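Local coordinates for protein probable glutamine synthetase (Pseudomonas aeruginosa, PDB 4HPP) that is a probable glutamine synthetase family protein, with a small N-terminal domain and a larger catalytic domain whose sheet carries a site for magnesium and glutamic acid, at residues A[126-131]-A[235-240]; A[313-318]-A[330-335]; A[197-202]-A[341-346]; A[173-178]-A[189-194]. All coordinates share one frame; numbering follows the deposited sequence.

Contact 1. Residues A[126-131]-A[235-240]. With GLU (glutamic acid), chain D.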
loop_
_atom_site.group_PDB
_atom_site.type_symbol
_atom_site.label_atom_id
_atom_site.label_comp_id
_atom_site.label_asym_id
_atom_site.label_seq_id
_atom_site.Cartn_x
_atom_site.Cartn_y
_atom_site.Cartn_z
ATOM N N VAL A 126 -47.490 18.777 22.833
ATOM C CA VAL A 126 -47.275 18.107 21.547
ATOM C C VAL A 126 -46.150 17.103 21.557
ATOM O O VAL A 126 -45.006 17.429 21.885
ATOM C CB VAL A 126 -47.133 19.099 20.396
ATOM C CG1 VAL A 126 -46.931 18.339 19.090
ATOM C CG2 VAL A 126 -48.412 19.944 20.333
ATOM N N ILE A 127 -46.484 15.873 21.197
ATOM C CA ILE A 127 -45.560 14.772 21.308
ATOM C C ILE A 127 -45.420 14.254 19.915
ATOM O O ILE A 127 -46.433 13.855 19.308
ATOM C CB ILE A 127 -46.162 13.636 22.144
ATOM C CG1 ILE A 127 -46.473 14.103 23.570
ATOM C CG2 ILE A 127 -45.217 12.447 22.143
ATOM C CD1 ILE A 127 -45.370 13.867 24.591
ATOM N N ALA A 128 -44.178 14.225 19.432
ATOM C CA ALA A 128 -43.901 13.833 18.061
ATOM C C ALA A 128 -42.582 13.095 17.893
ATOM O O ALA A 128 -41.632 13.240 18.689
ATOM C CB ALA A 128 -43.959 15.034 17.108
ATOM N N ALA A 129 -42.554 12.320 16.814
ATOM C CA ALA A 129 -41.356 11.627 16.356
ATOM C C ALA A 129 -41.352 11.578 14.811
ATOM O O ALA A 129 -42.376 11.302 14.171
ATOM C CB ALA A 129 -41.255 10.240 16.986
ATOM N N PHE A 130 -40.213 11.963 14.245
ATOM C CA PHE A 130 -39.927 11.884 12.806
ATOM C C PHE A 130 -39.192 10.554 12.476
ATOM O O PHE A 130 -38.219 10.189 13.160
ATOM C CB PHE A 130 -39.021 13.024 12.392
ATOM C CG PHE A 130 -39.612 14.383 12.509
ATOM C CD1 PHE A 130 -40.037 15.073 11.350
ATOM C CD2 PHE A 130 -39.678 15.027 13.742
ATOM C CE1 PHE A 130 -40.526 16.386 11.415
ATOM C CE2 PHE A 130 -40.180 16.327 13.822
ATOM C CZ PHE A 130 -40.603 17.024 12.662
ATOM N N GLU A 131 -39.662 9.846 11.442
ATOM C CA GLU A 131 -39.025 8.623 10.997
ATOM C C GLU A 131 -38.312 9.023 9.731
ATOM O O GLU A 131 -38.897 9.719 8.889
ATOM C CB GLU A 131 -40.046 7.524 10.669
ATOM C CG GLU A 131 -40.825 6.894 11.843
ATOM C CD GLU A 131 -41.727 5.712 11.391
ATOM O OE1 GLU A 131 -42.199 4.988 12.286
ATOM O OE2 GLU A 131 -41.954 5.472 10.156
ATOM N N VAL A 235 -40.243 10.831 5.042
ATOM C CA VAL A 235 -40.113 11.230 6.411
ATOM C C VAL A 235 -41.551 11.109 6.901
ATOM O O VAL A 235 -42.444 11.590 6.245
ATOM C CB VAL A 235 -39.614 12.686 6.559
ATOM C CG1 VAL A 235 -39.936 13.264 7.959
ATOM C CG2 VAL A 235 -38.112 12.793 6.313
ATOM N N HIS A 236 -41.778 10.470 8.039
ATOM C CA HIS A 236 -43.131 10.367 8.579
ATOM C C HIS A 236 -43.169 10.936 9.943
ATOM O O HIS A 236 -42.316 10.658 10.780
ATOM C CB HIS A 236 -43.641 8.928 8.648
ATOM C CG HIS A 236 -43.740 8.241 7.316
ATOM N ND1 HIS A 236 -43.665 6.898 7.198
ATOM C CD2 HIS A 236 -43.878 8.750 6.006
ATOM C CE1 HIS A 236 -43.759 6.556 5.876
ATOM N NE2 HIS A 236 -43.882 7.683 5.152
ATOM N N LEU A 237 -44.198 11.710 10.213
ATOM C CA LEU A 237 -44.242 12.411 11.464
ATOM C C LEU A 237 -45.385 11.753 12.221
ATOM O O LEU A 237 -46.486 11.755 11.705
ATOM C CB LEU A 237 -44.503 13.891 11.167
ATOM C CG LEU A 237 -44.842 14.875 12.254
ATOM C CD1 LEU A 237 -43.764 14.847 13.335
ATOM C CD2 LEU A 237 -44.947 16.249 11.629
ATOM N N HIS A 238 -45.100 11.149 13.386
ATOM C CA HIS A 238 -46.123 10.642 14.317
ATOM C C HIS A 238 -46.418 11.658 15.352
ATOM O O HIS A 238 -45.514 12.119 16.028
ATOM C CB HIS A 238 -45.623 9.406 15.038
ATOM C CG HIS A 238 -45.400 8.246 14.131
ATOM N ND1 HIS A 238 -46.389 7.361 13.825
ATOM C CD2 HIS A 238 -44.273 7.849 13.426
ATOM C CE1 HIS A 238 -45.926 6.435 12.962
ATOM N NE2 HIS A 238 -44.613 6.714 12.730
ATOM N N LEU A 239 -47.675 12.049 15.455
ATOM C CA LEU A 239 -48.109 13.050 16.446
ATOM C C LEU A 239 -49.175 12.495 17.359
ATOM O O LEU A 239 -50.126 11.852 16.900
ATOM C CB LEU A 239 -48.618 14.312 15.797
ATOM C CG LEU A 239 -47.459 15.110 15.197
ATOM C CD1 LEU A 239 -47.947 16.054 14.101
ATOM C CD2 LEU A 239 -46.754 15.867 16.301
ATOM N N SER A 240 -48.937 12.653 18.659
ATOM C CA SER A 240 -49.950 12.415 19.676
ATOM C C SER A 240 -50.117 13.747 20.404
ATOM O O SER A 240 -49.216 14.609 20.381
ATOM C CB SER A 240 -49.592 11.237 20.594
ATOM O OG SER A 240 -48.622 11.559 21.580
HETATM N N GLU D . -40.283 4.987 1.357
HETATM C CA GLU D . -41.731 5.381 1.594
HETATM C C GLU D . -42.035 6.897 1.552
HETATM O O GLU D . -41.566 7.623 0.684
HETATM C CB GLU D . -42.218 4.811 2.919
HETATM C CG GLU D . -42.374 3.315 2.907
HETATM C CD GLU D . -42.640 2.770 4.271
HETATM O OE1 GLU D . -43.755 2.258 4.458
HETATM O OE2 GLU D . -41.752 2.868 5.153
HETATM O OXT GLU D . -42.752 7.451 2.393
HETATM O O HOH W 1 -44.355 5.028 9.142
#
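His236 and Glu131 are paired across two antiparallel strands, their side chains on the same face, and His236 turns one nitrogen to the bound glutamic acid. There His236 NE2 donates to OXT of the ligand at 3.0 Å. Imidazole suits this post because it offers polar atoms on two sides: ND1 meets a water, 2.8 Å away, which donates to OE2 of Glu131. The Glu131 side chain runs extended beyond CG, long enough to meet His238 directly and His236 through the water. Its OE1 takes a weak bond from NE2 of His238, at 3.0 Å and bent to 140°, the carboxylate and ring planes standing 58° apart. The other ring nitrogen of His238, ND1, is hydrogen-bonded to Asn330, and OE2 of Glu131 lies close to the like-charged Glu187, a magnesium ligand.

This row belongs to the curled sheet of the glutamine synthetase catalytic domain. Six backbone hydrogen bonds fix its register, among them His238 N to Ala129 O at 2.8 Å. The side chains of Ala128, Phe130, Leu237 and Leu239 leave by the other, apolar face. Leu237 sets CD1 over the centre of the Phe130 ring, a CH-pi contact of 3.8 Å to the centroid, while CG1 of Val235 meets the ring edge at CD1. Ala202 of helix 196-216 and Met346 of helix 342-358 also pack on the flat Phe130 ring.

Contact 2. Residues A[313-318]-A[330-335]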
loop_
_atom_site.group_PDB
_atom_site.type_symbol
_atom_site.label_atom_id
_atom_site.label_comp_id
_atom_site.label_asym_id
_atom_site.label_seq_id
_atom_site.Cartn_x
_atom_site.Cartn_y
_atom_site.Cartn_z
ATOM N N ARG A 313 -52.533 8.821 8.648
ATOM C CA ARG A 313 -52.830 7.452 9.042
ATOM C C ARG A 313 -52.887 7.333 10.537
ATOM O O ARG A 313 -51.999 7.789 11.241
ATOM C CB ARG A 313 -51.792 6.486 8.470
ATOM C CG ARG A 313 -51.915 5.042 8.964
ATOM C CD ARG A 313 -50.990 4.108 8.197
ATOM N NE ARG A 313 -49.588 4.230 8.618
ATOM C CZ ARG A 313 -49.009 3.519 9.592
ATOM N NH1 ARG A 313 -47.728 3.726 9.877
ATOM N NH2 ARG A 313 -49.700 2.608 10.281
ATOM N N ILE A 314 -53.972 6.746 11.009
ATOM C CA ILE A 314 -54.127 6.356 12.397
ATOM C C ILE A 314 -53.286 5.115 12.667
ATOM O O ILE A 314 -53.424 4.104 11.973
ATOM C CB ILE A 314 -55.595 6.024 12.698
ATOM C CG1 ILE A 314 -56.508 7.205 12.316
ATOM C CG2 ILE A 314 -55.748 5.686 14.169
ATOM C CD1 ILE A 314 -57.900 6.796 11.877
ATOM N N CYS A 315 -52.404 5.211 13.660
ATOM C CA CYS A 315 -51.516 4.099 14.068
ATOM C C CYS A 315 -52.111 3.449 15.298
ATOM O O CYS A 315 -51.858 3.910 16.442
ATOM C CB CYS A 315 -50.079 4.570 14.394
ATOM S SG CYS A 315 -49.220 5.431 13.041
ATOM N N PRO A 316 -52.881 2.367 15.075
ATOM C CA PRO A 316 -53.679 1.817 16.151
ATOM C C PRO A 316 -52.751 1.252 17.224
ATOM O O PRO A 316 -51.545 1.080 16.988
ATOM C CB PRO A 316 -54.467 0.701 15.464
ATOM C CG PRO A 316 -53.548 0.218 14.381
ATOM C CD PRO A 316 -52.623 1.366 14.025
ATOM N N VAL A 317 -53.304 0.998 18.398
ATOM C CA VAL A 317 -52.519 0.442 19.491
ATOM C C VAL A 317 -52.090 -1.041 19.259
ATOM O O VAL A 317 -52.683 -1.753 18.445
ATOM C CB VAL A 317 -53.256 0.665 20.824
ATOM C CG1 VAL A 317 -53.192 2.150 21.193
ATOM C CG2 VAL A 317 -54.695 0.151 20.734
ATOM N N VAL A 318 -51.024 -1.477 19.931
ATOM C CA VAL A 318 -50.633 -2.905 19.959
ATOM C C VAL A 318 -50.969 -3.488 21.363
ATOM O O VAL A 318 -50.341 -3.107 22.368
ATOM C CB VAL A 318 -49.135 -3.156 19.476
ATOM C CG1 VAL A 318 -48.601 -1.985 18.662
ATOM C CG2 VAL A 318 -48.149 -3.429 20.618
ATOM N N ASN A 330 -51.417 7.346 18.016
ATOM C CA ASN A 330 -50.979 8.546 17.389
ATOM C C ASN A 330 -51.465 8.598 15.955
ATOM O O ASN A 330 -52.077 7.632 15.462
ATOM C CB ASN A 330 -49.439 8.694 17.504
ATOM C CG ASN A 330 -48.676 7.763 16.571
ATOM O OD1 ASN A 330 -48.649 7.957 15.334
ATOM N ND2 ASN A 330 -48.032 6.764 17.154
ATOM N N LEU A 331 -51.188 9.730 15.314
ATOM C CA LEU A 331 -51.457 9.928 13.906
ATOM C C LEU A 331 -50.199 10.302 13.119
ATOM O O LEU A 331 -49.452 11.251 13.439
ATOM C CB LEU A 331 -52.541 11.003 13.735
ATOM C CG LEU A 331 -53.967 10.631 14.202
ATOM C CD1 LEU A 331 -54.598 11.751 15.005
ATOM C CD2 LEU A 331 -54.795 10.361 12.972
ATOM N N GLU A 332 -50.023 9.574 12.044
ATOM C CA GLU A 332 -48.914 9.680 11.171
ATOM C C GLU A 332 -49.266 10.405 9.849
ATOM O O GLU A 332 -50.081 9.907 9.041
ATOM C CB GLU A 332 -48.441 8.263 10.898
ATOM C CG GLU A 332 -47.776 8.073 9.561
ATOM C CD GLU A 332 -46.879 6.860 9.538
ATOM O OE1 GLU A 332 -45.811 6.867 10.199
ATOM O OE2 GLU A 332 -47.233 5.908 8.836
ATOM N N PHE A 333 -48.629 11.577 9.662
ATOM C CA PHE A 333 -48.601 12.412 8.432
ATOM C C PHE A 333 -47.487 11.902 7.496
ATOM O O PHE A 333 -46.362 11.651 7.929
ATOM C CB PHE A 333 -48.378 13.893 8.840
ATOM C CG PHE A 333 -48.322 14.893 7.690
ATOM C CD1 PHE A 333 -47.171 15.025 6.893
ATOM C CD2 PHE A 333 -49.413 15.747 7.434
ATOM C CE1 PHE A 333 -47.114 15.946 5.844
ATOM C CE2 PHE A 333 -49.360 16.672 6.400
ATOM C CZ PHE A 333 -48.206 16.776 5.616
ATOM N N ARG A 334 -47.793 11.762 6.211
ATOM C CA ARG A 334 -46.938 10.958 5.356
ATOM C C ARG A 334 -46.344 11.713 4.189
ATOM O O ARG A 334 -45.256 11.330 3.718
ATOM C CB ARG A 334 -47.645 9.674 4.888
ATOM C CG ARG A 334 -48.153 8.847 6.042
ATOM C CD ARG A 334 -48.715 7.494 5.653
ATOM N NE ARG A 334 -47.683 6.469 5.586
ATOM C CZ ARG A 334 -47.284 5.910 4.450
ATOM N NH1 ARG A 334 -46.326 4.969 4.456
ATOM N NH2 ARG A 334 -47.867 6.298 3.304
ATOM N N PRO A 335 -47.021 12.791 3.726
ATOM C CA PRO A 335 -46.432 13.501 2.578
ATOM C C PRO A 335 -45.320 14.478 3.013
ATOM O O PRO A 335 -45.401 15.719 2.878
ATOM C CB PRO A 335 -47.644 14.148 1.886
ATOM C CG PRO A 335 -48.849 13.769 2.707
ATOM C CD PRO A 335 -48.358 13.311 4.051
#
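Arg313 and Glu332 form a salt bridge, their side chains lying alongside and pointing the same way from neighbouring antiparallel strands. One oxygen, OE2 of Glu332, takes up both NE and NH1 of Arg313. The bond from Arg313 NE to Glu332 OE2 is weak, 2.9 Å but bent to 128°, and the NH1 separation is too short to be trusted. A bend at chi3 (76°) brings NE to the acid; the guanidinium and carboxylate planes are 68° apart. Arg334 NE adds a third, weak bond to Glu332 OE2 at 3.3 Å. A glutamate suits this place between two like-charged arginines and probably offsets their repulsion.

Arg334 lines the glutamic acid pocket, so the network joins strand 312-315 of the catalytic-domain sheet to that site. The backbones pair too, Glu332 N donating to Arg313 O at 2.8 Å.

Apolar contact comes from both faces. On one, CG1 of Ile314 meets CD2 of Leu331 at 3.7 Å, branched chains side by side. On the other, the compact Cys315 sets SG against CB of Glu332 and over one face of the Arg313 guanidinium, toward its rim. Asn330, beside Cys315, gives its OD1 to His238 of strand 235-243.

Contact 3. Residues A[197-202]-A[341-346]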
loop_
_atom_site.group_PDB
_atom_site.type_symbol
_atom_site.label_atom_id
_atom_site.label_comp_id
_atom_site.label_asym_id
_atom_site.label_seq_id
_atom_site.Cartn_x
_atom_site.Cartn_y
_atom_site.Cartn_z
ATOM N N ALA A 197 -38.166 20.116 20.954
ATOM C CA ALA A 197 -37.198 19.039 21.060
ATOM C C ALA A 197 -37.477 17.967 19.983
ATOM O O ALA A 197 -36.542 17.393 19.430
ATOM C CB ALA A 197 -37.153 18.452 22.485
ATOM N N ALA A 198 -38.747 17.748 19.634
ATOM C CA ALA A 198 -39.109 16.743 18.613
ATOM C C ALA A 198 -38.520 17.115 17.236
ATOM O O ALA A 198 -37.830 16.289 16.642
ATOM C CB ALA A 198 -40.624 16.522 18.553
ATOM N N ALA A 199 -38.708 18.361 16.791
ATOM C CA ALA A 199 -37.998 18.874 15.590
ATOM C C ALA A 199 -36.453 18.946 15.705
ATOM O O ALA A 199 -35.737 18.615 14.739
ATOM C CB ALA A 199 -38.564 20.209 15.153
ATOM N N ASP A 200 -35.935 19.339 16.873
ATOM C CA ASP A 200 -34.470 19.271 17.086
ATOM C C ASP A 200 -33.963 17.856 16.830
ATOM O O ASP A 200 -32.920 17.654 16.147
ATOM C CB ASP A 200 -34.070 19.728 18.480
ATOM C CG ASP A 200 -34.398 21.198 18.737
ATOM O OD1 ASP A 200 -34.184 21.646 19.883
ATOM O OD2 ASP A 200 -34.880 21.901 17.807
ATOM N N ARG A 201 -34.731 16.881 17.325
ATOM C CA ARG A 201 -34.377 15.457 17.108
ATOM C C ARG A 201 -34.313 15.142 15.594
ATOM O O ARG A 201 -33.332 14.550 15.110
ATOM C CB ARG A 201 -35.326 14.546 17.872
ATOM C CG ARG A 201 -34.980 13.077 17.925
ATOM C CD ARG A 201 -35.699 12.456 19.121
ATOM N NE ARG A 201 -35.062 12.897 20.379
ATOM C CZ ARG A 201 -35.310 12.459 21.622
ATOM N NH1 ARG A 201 -36.201 11.533 21.882
ATOM N NH2 ARG A 201 -34.621 12.972 22.616
ATOM N N ALA A 202 -35.302 15.612 14.847
ATOM C CA ALA A 202 -35.307 15.330 13.433
ATOM C C ALA A 202 -33.994 15.881 12.868
ATOM O O ALA A 202 -33.271 15.171 12.195
ATOM C CB ALA A 202 -36.509 15.950 12.788
ATOM N N CYS A 341 -37.529 21.708 6.543
ATOM C CA CYS A 341 -36.991 22.192 7.803
ATOM C C CYS A 341 -37.825 21.610 8.988
ATOM O O CYS A 341 -38.905 22.078 9.284
ATOM C CB CYS A 341 -36.911 23.729 7.793
ATOM S SG CYS A 341 -36.821 24.440 9.460
ATOM N N PRO A 342 -37.337 20.562 9.665
ATOM C CA PRO A 342 -38.178 19.908 10.729
ATOM C C PRO A 342 -39.134 20.834 11.529
ATOM O O PRO A 342 -40.321 20.519 11.687
ATOM C CB PRO A 342 -37.132 19.280 11.648
ATOM C CG PRO A 342 -35.971 18.990 10.749
ATOM C CD PRO A 342 -36.041 19.865 9.499
ATOM N N HIS A 343 -38.632 21.960 12.015
ATOM C CA HIS A 343 -39.420 23.001 12.722
ATOM C C HIS A 343 -40.456 23.669 11.937
ATOM O O HIS A 343 -41.525 23.912 12.466
ATOM C CB HIS A 343 -38.504 24.074 13.161
ATOM C CG HIS A 343 -37.308 23.544 13.875
ATOM N ND1 HIS A 343 -36.154 23.301 13.247
ATOM C CD2 HIS A 343 -37.126 23.184 15.209
ATOM C CE1 HIS A 343 -35.261 22.798 14.144
ATOM N NE2 HIS A 343 -35.861 22.743 15.339
ATOM N N LEU A 344 -40.158 24.018 10.674
ATOM C CA LEU A 344 -41.164 24.644 9.832
ATOM C C LEU A 344 -42.248 23.633 9.456
ATOM O O LEU A 344 -43.445 23.901 9.546
ATOM C CB LEU A 344 -40.522 25.319 8.613
ATOM C CG LEU A 344 -41.491 25.934 7.591
ATOM C CD1 LEU A 344 -42.203 27.102 8.256
ATOM C CD2 LEU A 344 -40.800 26.357 6.307
ATOM N N ALA A 345 -41.820 22.435 9.097
ATOM C CA ALA A 345 -42.743 21.394 8.724
ATOM C C ALA A 345 -43.658 21.044 9.874
ATOM O O ALA A 345 -44.868 21.049 9.675
ATOM C CB ALA A 345 -41.997 20.179 8.215
ATOM N N MET A 346 -43.117 20.749 11.070
ATOM C CA MET A 346 -43.970 20.347 12.204
ATOM C C MET A 346 -44.908 21.509 12.593
ATOM O O MET A 346 -46.112 21.305 12.705
ATOM C CB MET A 346 -43.131 19.851 13.365
ATOM C CG MET A 346 -43.827 19.718 14.735
ATOM S SD MET A 346 -42.642 18.915 15.813
ATOM C CE MET A 346 -43.469 18.954 17.431
#
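Asp200 and His343 join two helices that pack on the same face of the catalytic-domain sheet, an alpha-on-beta layer in which the short helical segments approach to 8.8 Å at an angle of 132°. The two side chains cross at about a right angle, and the carboxylate and imidazole planes are 62° apart. NE2 of His343 nevertheless points straight at its target: it donates to OD2 of Asp200 at 2.8 Å, with an angle of 173° and the oxygen lying in the ring plane. The other oxygen, OD1, is bound by Arg109 of helix 108-121, so each carboxylate oxygen of the buried Asp200 has a partner.

The imidazole meets helix 196-216 by one face as well as by its edge. CB of Ala199 sits over that face, nearest His343 CD2 at 3.3 Å, and the methyl leaves room for a ring to lie against the helix. Pro342, stiff and well suited to the first turn of a helix, turns its CB to Ala202 CB at 3.6 Å and also to Ala199 O. On the other flank Met346 has CG anti to the backbone N and runs extended beyond it, and its thioether meets helix 196-216: SD lies near the backbone N of Ala199, and CE touches CB of Ala198. Before the first turn, Cys341 occupies the N-cap, its SG accepting from Leu344 N at 3.6 Å.

Contact 4. Residues A[173-178]-A[189-194]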
loop_
_atom_site.group_PDB
_atom_site.type_symbol
_atom_site.label_atom_id
_atom_site.label_comp_id
_atom_site.label_asym_id
_atom_site.label_seq_id
_atom_site.Cartn_x
_atom_site.Cartn_y
_atom_site.Cartn_z
ATOM N N GLU A 173 -32.211 9.232 21.699
ATOM C CA GLU A 173 -32.947 7.980 22.006
ATOM C C GLU A 173 -33.214 7.098 20.761
ATOM O O GLU A 173 -34.349 6.710 20.451
ATOM C CB GLU A 173 -34.226 8.292 22.763
ATOM C CG GLU A 173 -33.972 9.088 24.052
ATOM C CD GLU A 173 -35.253 9.468 24.753
ATOM O OE1 GLU A 173 -36.038 10.301 24.180
ATOM O OE2 GLU A 173 -35.481 8.925 25.867
ATOM N N PRO A 174 -32.152 6.749 20.035
ATOM C CA PRO A 174 -32.397 5.831 18.932
ATOM C C PRO A 174 -33.216 4.601 19.432
ATOM O O PRO A 174 -33.095 4.197 20.583
ATOM C CB PRO A 174 -30.985 5.439 18.517
ATOM C CG PRO A 174 -30.146 5.638 19.764
ATOM C CD PRO A 174 -30.729 6.853 20.383
ATOM N N GLU A 175 -34.038 4.002 18.598
ATOM C CA GLU A 175 -34.756 2.829 19.045
ATOM C C GLU A 175 -34.858 1.677 18.002
ATOM O O GLU A 175 -34.876 0.526 18.391
ATOM C CB GLU A 175 -36.137 3.251 19.579
ATOM C CG GLU A 175 -37.365 2.701 18.848
ATOM C CD GLU A 175 -38.669 3.413 19.251
ATOM O OE1 GLU A 175 -39.474 3.826 18.355
ATOM O OE2 GLU A 175 -38.870 3.582 20.472
ATOM N N MET A 176 -34.915 1.980 16.693
ATOM C CA MET A 176 -35.041 0.965 15.649
ATOM C C MET A 176 -34.054 1.300 14.523
ATOM O O MET A 176 -33.891 2.463 14.199
ATOM C CB MET A 176 -36.454 1.001 15.121
ATOM C CG MET A 176 -37.184 -0.309 14.961
ATOM S SD MET A 176 -37.382 -1.286 16.469
ATOM C CE MET A 176 -37.299 -2.861 15.630
ATOM N N PHE A 177 -33.379 0.302 13.945
ATOM C CA PHE A 177 -32.575 0.502 12.730
ATOM C C PHE A 177 -32.913 -0.645 11.828
ATOM O O PHE A 177 -33.015 -1.773 12.279
ATOM C CB PHE A 177 -31.046 0.534 12.998
ATOM C CG PHE A 177 -30.213 0.658 11.740
ATOM C CD1 PHE A 177 -29.794 1.912 11.284
ATOM C CD2 PHE A 177 -29.864 -0.469 11.003
ATOM C CE1 PHE A 177 -29.099 2.027 10.068
ATOM C CE2 PHE A 177 -29.141 -0.355 9.812
ATOM C CZ PHE A 177 -28.747 0.894 9.360
ATOM N N LEU A 178 -33.133 -0.378 10.556
ATOM C CA LEU A 178 -33.574 -1.471 9.676
ATOM C C LEU A 178 -33.214 -1.187 8.220
ATOM O O LEU A 178 -33.284 -0.037 7.795
ATOM C CB LEU A 178 -35.093 -1.663 9.851
ATOM C CG LEU A 178 -36.057 -0.467 9.740
ATOM C CD1 LEU A 178 -36.837 -0.503 8.425
ATOM C CD2 LEU A 178 -37.038 -0.401 10.906
ATOM N N THR A 189 -35.330 5.096 13.594
ATOM C CA THR A 189 -36.439 5.722 14.279
ATOM C C THR A 189 -35.957 5.955 15.715
ATOM O O THR A 189 -35.031 5.278 16.242
ATOM C CB THR A 189 -37.716 4.843 14.297
ATOM O OG1 THR A 189 -37.402 3.607 14.903
ATOM C CG2 THR A 189 -38.275 4.504 12.936
ATOM N N CYS A 190 -36.584 6.928 16.348
ATOM C CA CYS A 190 -36.257 7.268 17.705
ATOM C C CYS A 190 -37.511 7.435 18.531
ATOM O O CYS A 190 -38.632 7.484 18.000
ATOM C CB CYS A 190 -35.472 8.564 17.737
ATOM S SG CYS A 190 -33.861 8.445 16.951
ATOM N N ARG A 191 -37.302 7.561 19.842
ATOM C CA ARG A 191 -38.382 7.734 20.768
ATOM C C ARG A 191 -39.009 9.127 20.566
ATOM O O ARG A 191 -38.331 10.073 20.251
ATOM C CB ARG A 191 -37.820 7.506 22.169
ATOM C CG ARG A 191 -37.600 6.007 22.469
ATOM C CD ARG A 191 -37.140 5.691 23.893
ATOM N NE ARG A 191 -37.301 6.857 24.786
ATOM C CZ ARG A 191 -38.465 7.350 25.249
ATOM N NH1 ARG A 191 -39.636 6.777 24.917
ATOM N NH2 ARG A 191 -38.455 8.441 26.043
ATOM N N PRO A 192 -40.313 9.276 20.766
ATOM C CA PRO A 192 -40.906 10.634 20.591
ATOM C C PRO A 192 -40.324 11.709 21.549
ATOM O O PRO A 192 -39.759 11.357 22.582
ATOM C CB PRO A 192 -42.365 10.396 20.974
ATOM C CG PRO A 192 -42.540 8.902 21.179
ATOM C CD PRO A 192 -41.196 8.365 21.521
ATOM N N ALA A 193 -40.457 12.996 21.244
ATOM C CA ALA A 193 -40.023 14.112 22.175
ATOM C C ALA A 193 -41.131 15.163 22.233
ATOM O O ALA A 193 -41.968 15.177 21.355
ATOM C CB ALA A 193 -38.706 14.792 21.732
ATOM N N GLN A 194 -41.134 16.055 23.229
ATOM C CA GLN A 194 -42.234 16.998 23.323
ATOM C C GLN A 194 -41.905 18.317 22.663
ATOM O O GLN A 194 -40.847 18.815 22.829
ATOM C CB GLN A 194 -42.634 17.202 24.767
ATOM C CG GLN A 194 -43.974 17.914 24.938
ATOM C CD GLN A 194 -44.282 18.238 26.402
ATOM O OE1 GLN A 194 -45.292 18.876 26.726
ATOM N NE2 GLN A 194 -43.404 17.812 27.287
#
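Thr189 lies against Glu175 and Met176 in the compact half of this antiparallel hairpin, where the strands slip by one residue in a classic beta bulge. Its carbonyl oxygen serves both residues of the bulge: Glu175 N donates at 2.9 Å, and Met176 N adds a weaker, longer bond. The return bond, Thr189 N to Met176 O at 3.1 Å, closes the pair. Threonine, beta-branched and small, is at home in such a strand, and its CG2 meets Glu131 of strand 124-137. Next to it Cys190 sets SG 3.6 Å from Pro174 CA, a slim side chain beside a proline that turns away and packs on helix 159-169. Met176 leads off toward Arg24 of a second subunit.

The other end is more open and more polar. Here Glu173 and Arg191 meet in a salt bridge whose planes are nearly perpendicular, 87° apart. Arg191 presents the side of its guanidinium, NE and NH2, and both nitrogens lie 3.0 Å from the single oxygen OE2 of Glu173. They reach it from the same face of the carboxylate, NH2 on the syn side but tilted out of the plane and NE from well above it. CB of Glu173 touches CB of Arg191, and OE2 of Glu175 comes up against CG of Arg191.

OE1 of Glu173 is salt-bridged to Arg201 of helix 196-216. With an arginine at each oxygen, the carboxylate is probably kept ionised, and it links the hairpin's exposed margin to the helix that follows.

Followed from the N terminus, strand 126-131 opens contact 1, and the chain then runs to 173-178 and turns back at once, so contact 4 closes a short hairpin nested inside the larger loop. Helix 196-216 follows, opening contact 3 before strand 235-240 returns to close contact 1; contacts 1 and 3 therefore cross. Contact 2, in series after contact 1, closes a second short loop within the span of contact 3, which shuts last, when helix 342-358 begins. Contacts 1, 2 and 4 join strands of one curled sheet, with contact 1 in its middle, while contact 3 pairs the two helices that pack against Phe130 and meets contact 4 through Arg201.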